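Local coordinates for protein galectin (Ovis aries, PDB 6N44) that probably binds carbohydrates as a galectin with a beta-galactoside site, and works as an oligomer whose assembly is critical for anti-parasitic activity in sheep, at residues I52-W57 with L92-L97; F56-G61 with E82-G87. All coordinates share one frame; numbering follows the deposited sequence.

Contact 1: residues I52-W57 with L92-L97; sequences IPFRFW and LQFLVL
The hydrophobic core of the galectin beta-sandwich holds this contact, an aromatic cluster in which Phe54 and Phe56 of one sheet meet Phe94 of the other. Strands 54-57 and 92-97 run nearly antiparallel, at 159°, with their axes 11.4 Å apart, so the sheets meet through side chains alone. Phe94 reaches across with its ring edge leading. Its CZ lies 3.7 Å from CG of Phe56, over one face of that ring, and the planes stand at 83° in a T-shaped pair whose centroids are 5.4 Å apart. Phe94 CD2 also lies at the edge of the Phe54 ring, near its plane and 3.6 Å from CE2 of Phe54, an oblique meeting of two rings with their planes at 77°. Phe54 and Phe56 alternate with Arg55 along their strand, and both hold CG anti to the backbone N, which carries both rings toward the opposite strand, where each meets Phe94. Leu92 adds a looser touch, its CD2 4.3 Å from CE2 of Phe56. Around the cluster, Phe42 meets Phe94 edge-to-face, while Tyr101 and Phe113 stack with Phe54. The apolar rings face the core while Arg55, of the galactose site, lies on the other side of the strand, salt-bridged to Asp41. With apolar carbon on both sides, the contact rests on dispersion and the exclusion of water, and the near-perpendicular rings set ring hydrogens of Phe94 against the pi face of Phe56.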
# COMPACT_ATOMS: atom_id res chain seq x y z
N ILE A 52 -18.91 -10.64 6.11
CA ILE A 52 -18.22 -9.71 5.24
C ILE A 52 -17.72 -8.57 6.11
O ILE A 52 -18.46 -7.61 6.40
CB ILE A 52 -19.10 -9.19 4.09
CG1 ILE A 52 -19.63 -10.35 3.24
CG2 ILE A 52 -18.31 -8.16 3.22
CD1 ILE A 52 -20.51 -9.89 2.06
N PRO A 53 -16.47 -8.64 6.56
CA PRO A 53 -15.89 -7.54 7.35
C PRO A 53 -16.03 -6.17 6.71
O PRO A 53 -16.20 -5.18 7.44
CB PRO A 53 -14.42 -7.97 7.46
CG PRO A 53 -14.49 -9.46 7.47
CD PRO A 53 -15.58 -9.80 6.49
N PHE A 54 -15.96 -6.06 5.38
CA PHE A 54 -15.97 -4.73 4.76
C PHE A 54 -16.52 -4.84 3.35
O PHE A 54 -15.88 -5.43 2.47
CB PHE A 54 -14.57 -4.12 4.77
CG PHE A 54 -14.47 -2.80 4.06
CD1 PHE A 54 -15.45 -1.83 4.19
CD2 PHE A 54 -13.36 -2.51 3.25
CE1 PHE A 54 -15.34 -0.60 3.55
CE2 PHE A 54 -13.24 -1.29 2.58
CZ PHE A 54 -14.24 -0.33 2.74
N ARG A 55 -17.69 -4.26 3.12
CA ARG A 55 -18.25 -4.10 1.79
C ARG A 55 -18.23 -2.62 1.43
O ARG A 55 -18.67 -1.78 2.22
CB ARG A 55 -19.69 -4.64 1.69
CG ARG A 55 -20.44 -4.14 0.44
CD ARG A 55 -21.79 -4.85 0.18
NE ARG A 55 -21.59 -6.26 -0.14
CZ ARG A 55 -22.56 -7.12 -0.42
NH1 ARG A 55 -23.83 -6.72 -0.42
NH2 ARG A 55 -22.26 -8.38 -0.70
N PHE A 56 -17.72 -2.33 0.25
CA PHE A 56 -17.72 -0.99 -0.33
C PHE A 56 -18.63 -1.03 -1.54
O PHE A 56 -18.44 -1.86 -2.44
CB PHE A 56 -16.29 -0.58 -0.75
CG PHE A 56 -16.21 0.74 -1.51
CD1 PHE A 56 -15.95 1.93 -0.83
CD2 PHE A 56 -16.33 0.79 -2.89
CE1 PHE A 56 -15.84 3.15 -1.52
CE2 PHE A 56 -16.22 2.00 -3.59
CZ PHE A 56 -15.97 3.19 -2.90
N TRP A 57 -19.61 -0.13 -1.57
CA TRP A 57 -20.65 -0.12 -2.59
C TRP A 57 -20.80 1.29 -3.13
O TRP A 57 -20.85 2.25 -2.35
CB TRP A 57 -21.99 -0.61 -2.02
CG TRP A 57 -23.13 -0.58 -3.00
CD1 TRP A 57 -23.51 -1.58 -3.85
CD2 TRP A 57 -24.06 0.50 -3.22
NE1 TRP A 57 -24.60 -1.19 -4.59
CE2 TRP A 57 -24.96 0.08 -4.23
CE3 TRP A 57 -24.21 1.78 -2.67
CZ2 TRP A 57 -26.01 0.89 -4.68
CZ3 TRP A 57 -25.25 2.58 -3.13
CH2 TRP A 57 -26.14 2.13 -4.12
N LEU A 92 -9.13 2.74 -8.15
CA LEU A 92 -9.66 2.64 -6.81
C LEU A 92 -8.66 1.87 -5.95
O LEU A 92 -8.28 0.74 -6.29
CB LEU A 92 -11.02 1.95 -6.83
CG LEU A 92 -11.62 1.45 -5.52
CD1 LEU A 92 -11.94 2.61 -4.56
CD2 LEU A 92 -12.86 0.63 -5.82
N GLN A 93 -8.22 2.49 -4.85
CA GLN A 93 -7.25 1.88 -3.94
C GLN A 93 -7.85 1.68 -2.56
O GLN A 93 -8.45 2.61 -2.00
CB GLN A 93 -6.00 2.74 -3.79
CG GLN A 93 -5.05 2.72 -4.97
CD GLN A 93 -3.94 3.72 -4.75
OE1 GLN A 93 -4.17 4.94 -4.80
NE2 GLN A 93 -2.73 3.21 -4.46
N PHE A 94 -7.63 0.50 -1.98
CA PHE A 94 -7.90 0.25 -0.58
C PHE A 94 -6.58 0.01 0.13
O PHE A 94 -5.79 -0.84 -0.28
CB PHE A 94 -8.83 -0.97 -0.37
CG PHE A 94 -10.19 -0.80 -0.97
CD1 PHE A 94 -10.42 -1.17 -2.29
CD2 PHE A 94 -11.23 -0.28 -0.23
CE1 PHE A 94 -11.68 -1.03 -2.87
CE2 PHE A 94 -12.50 -0.13 -0.79
CZ PHE A 94 -12.73 -0.51 -2.12
N LEU A 95 -6.37 0.75 1.20
CA LEU A 95 -5.20 0.61 2.05
C LEU A 95 -5.65 0.02 3.38
O LEU A 95 -6.43 0.65 4.09
CB LEU A 95 -4.54 1.97 2.26
CG LEU A 95 -3.22 1.99 3.01
CD1 LEU A 95 -2.20 1.07 2.35
CD2 LEU A 95 -2.73 3.44 3.08
N VAL A 96 -5.17 -1.18 3.70
CA VAL A 96 -5.52 -1.82 4.96
C VAL A 96 -4.45 -1.46 5.99
O VAL A 96 -3.26 -1.75 5.82
CB VAL A 96 -5.65 -3.35 4.81
CG1 VAL A 96 -6.21 -3.95 6.08
CG2 VAL A 96 -6.54 -3.69 3.62
N LEU A 97 -4.87 -0.78 7.05
CA LEU A 97 -4.00 -0.42 8.17
C LEU A 97 -4.50 -1.11 9.43
O LEU A 97 -5.54 -1.76 9.43
CB LEU A 97 -3.96 1.09 8.39
CG LEU A 97 -3.40 2.03 7.30
CD1 LEU A 97 -2.40 1.35 6.36
CD2 LEU A 97 -4.44 2.81 6.52

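Contact 2: residues F56-G61 with E82-G87; sequences FWYCDG and EAFVPG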
# COMPACT_ATOMS: atom_id res chain seq x y z
N PHE A 56 -17.72 -2.33 0.25
CA PHE A 56 -17.72 -0.99 -0.33
C PHE A 56 -18.63 -1.03 -1.54
O PHE A 56 -18.44 -1.86 -2.44
CB PHE A 56 -16.29 -0.58 -0.75
CG PHE A 56 -16.21 0.74 -1.51
CD1 PHE A 56 -15.95 1.93 -0.83
CD2 PHE A 56 -16.33 0.79 -2.89
CE1 PHE A 56 -15.84 3.15 -1.52
CE2 PHE A 56 -16.22 2.00 -3.59
CZ PHE A 56 -15.97 3.19 -2.90
N TRP A 57 -19.61 -0.13 -1.57
CA TRP A 57 -20.65 -0.12 -2.59
C TRP A 57 -20.80 1.29 -3.13
O TRP A 57 -20.85 2.25 -2.35
CB TRP A 57 -21.99 -0.61 -2.02
CG TRP A 57 -23.13 -0.58 -3.00
CD1 TRP A 57 -23.51 -1.58 -3.85
CD2 TRP A 57 -24.06 0.50 -3.22
NE1 TRP A 57 -24.60 -1.19 -4.59
CE2 TRP A 57 -24.96 0.08 -4.23
CE3 TRP A 57 -24.21 1.78 -2.67
CZ2 TRP A 57 -26.01 0.89 -4.68
CZ3 TRP A 57 -25.25 2.58 -3.13
CH2 TRP A 57 -26.14 2.13 -4.12
N TYR A 58 -20.84 1.42 -4.44
CA TYR A 58 -20.95 2.74 -5.05
C TYR A 58 -21.99 2.69 -6.14
O TYR A 58 -22.03 1.75 -6.93
CB TYR A 58 -19.63 3.24 -5.67
CG TYR A 58 -19.89 4.47 -6.53
CD1 TYR A 58 -20.01 5.72 -5.94
CD2 TYR A 58 -20.09 4.36 -7.90
CE1 TYR A 58 -20.29 6.84 -6.71
CE2 TYR A 58 -20.37 5.47 -8.67
CZ TYR A 58 -20.48 6.71 -8.08
OH TYR A 58 -20.76 7.83 -8.84
N CYS A 59 -22.82 3.72 -6.20
CA CYS A 59 -23.72 3.90 -7.33
C CYS A 59 -24.21 5.34 -7.31
O CYS A 59 -24.63 5.83 -6.26
CB CYS A 59 -24.90 2.93 -7.26
SG CYS A 59 -26.03 3.05 -8.68
N ASP A 60 -24.11 6.01 -8.45
CA ASP A 60 -24.78 7.29 -8.70
C ASP A 60 -24.48 8.32 -7.60
O ASP A 60 -25.38 8.86 -6.94
CB ASP A 60 -26.29 7.08 -8.84
CG ASP A 60 -27.02 8.34 -9.26
OD1 ASP A 60 -28.16 8.54 -8.82
OD2 ASP A 60 -26.43 9.12 -10.04
N GLY A 61 -23.18 8.57 -7.39
CA GLY A 61 -22.72 9.57 -6.46
C GLY A 61 -22.72 9.20 -4.99
O GLY A 61 -22.42 10.05 -4.15
N GLU A 82 -17.99 12.67 -5.93
CA GLU A 82 -17.98 12.86 -7.37
C GLU A 82 -16.81 12.15 -8.03
O GLU A 82 -16.55 12.37 -9.22
CB GLU A 82 -17.95 14.35 -7.69
CG GLU A 82 -19.26 15.05 -7.35
CD GLU A 82 -20.44 14.48 -8.13
OE1 GLU A 82 -20.51 14.73 -9.36
OE2 GLU A 82 -21.29 13.79 -7.53
N ALA A 83 -16.11 11.28 -7.29
CA ALA A 83 -14.86 10.70 -7.76
C ALA A 83 -15.04 9.79 -8.98
O ALA A 83 -14.14 9.70 -9.82
CB ALA A 83 -14.19 9.91 -6.64
N PHE A 84 -16.17 9.09 -9.09
CA PHE A 84 -16.37 8.11 -10.16
C PHE A 84 -17.13 8.75 -11.31
O PHE A 84 -18.36 8.86 -11.26
CB PHE A 84 -17.14 6.90 -9.66
CG PHE A 84 -16.49 6.18 -8.54
CD1 PHE A 84 -15.49 5.25 -8.78
CD2 PHE A 84 -16.89 6.42 -7.22
CE1 PHE A 84 -14.90 4.57 -7.74
CE2 PHE A 84 -16.31 5.74 -6.18
CZ PHE A 84 -15.31 4.81 -6.43
N VAL A 85 -16.42 9.16 -12.36
CA VAL A 85 -17.04 9.77 -13.53
C VAL A 85 -17.26 8.67 -14.56
O VAL A 85 -16.27 8.12 -15.08
CB VAL A 85 -16.17 10.89 -14.11
CG1 VAL A 85 -16.96 11.71 -15.09
CG2 VAL A 85 -15.59 11.75 -12.99
N PRO A 86 -18.51 8.31 -14.90
CA PRO A 86 -18.64 7.39 -16.04
C PRO A 86 -18.48 8.18 -17.34
O PRO A 86 -18.82 9.36 -17.35
CB PRO A 86 -20.05 6.81 -15.88
CG PRO A 86 -20.72 7.61 -14.73
CD PRO A 86 -19.82 8.79 -14.43
N GLY A 87 -17.93 7.60 -18.40
CA GLY A 87 -17.23 6.33 -18.32
C GLY A 87 -15.73 6.61 -18.43
O GLY A 87 -15.06 6.10 -19.32
O HOH W 1 -18.88 9.65 -8.15
O HOH W 2 -22.46 12.95 -4.83
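Aromatic packing dominates between Tyr58, at the end of its strand, and Phe84 in the loop that follows strand 72-80. The Phe84 ring lies obliquely over one face of Tyr58: CD2 of Phe84 sits over the ring centre and 3.4 Å from CD1 of Tyr58. The planes are inclined at 39°, an oblique pair rather than a regular stack, with the centroids 4.3 Å apart. CB of Phe84 follows, 3.7 Å from CZ of Tyr58. With CG anti to its carbonyl carbon (chi1 -59°), Phe84 sends its far end on to Phe56, where the two rings meet at their edges, CZ of Phe84 to CZ of Phe56 at 3.9 Å.

Polar links form through Tyr58 OH and two waters. The Tyr58 OH accepts a hydrogen bond from Gly61 N (2.9 Å, 153°), which ties the tyrosine to the turn after its own strand, and it also bonds to a water 2.7 Å away. That water accepts from Phe84 N at 2.9 Å, joining the segments through one molecule. A second water lies between Gly61 O and Glu82 OE2.

Phe84 packs between the sheets, against Leu38 of strand 37-43 and Val105 of strand 100-105, and meets Phe90 edge-to-face, while Tyr58 rests on Val63 of strand 62-69.

How the contacts relate
Following the chain from the N terminus, strand 52-59 supplies the first segment of both contacts, which overlap at Phe56 and Trp57. After the turn at Asp60 and Gly61 the chain runs through strands 62-69 and 72-80 and into the loop 82-87, where contact 2 closes the shorter excursion, with 20 intervening residues. It then enters strand 90-97 of the opposite sheet, and contact 1 closes a longer excursion, with 34 intervening residues. The interval of contact 2 thus lies within that of contact 1. Contact 1 joins the two sheets through the core; contact 2 ties the connecting loop to the strand's far end. The centres of the two contacts lie about 15 Å apart.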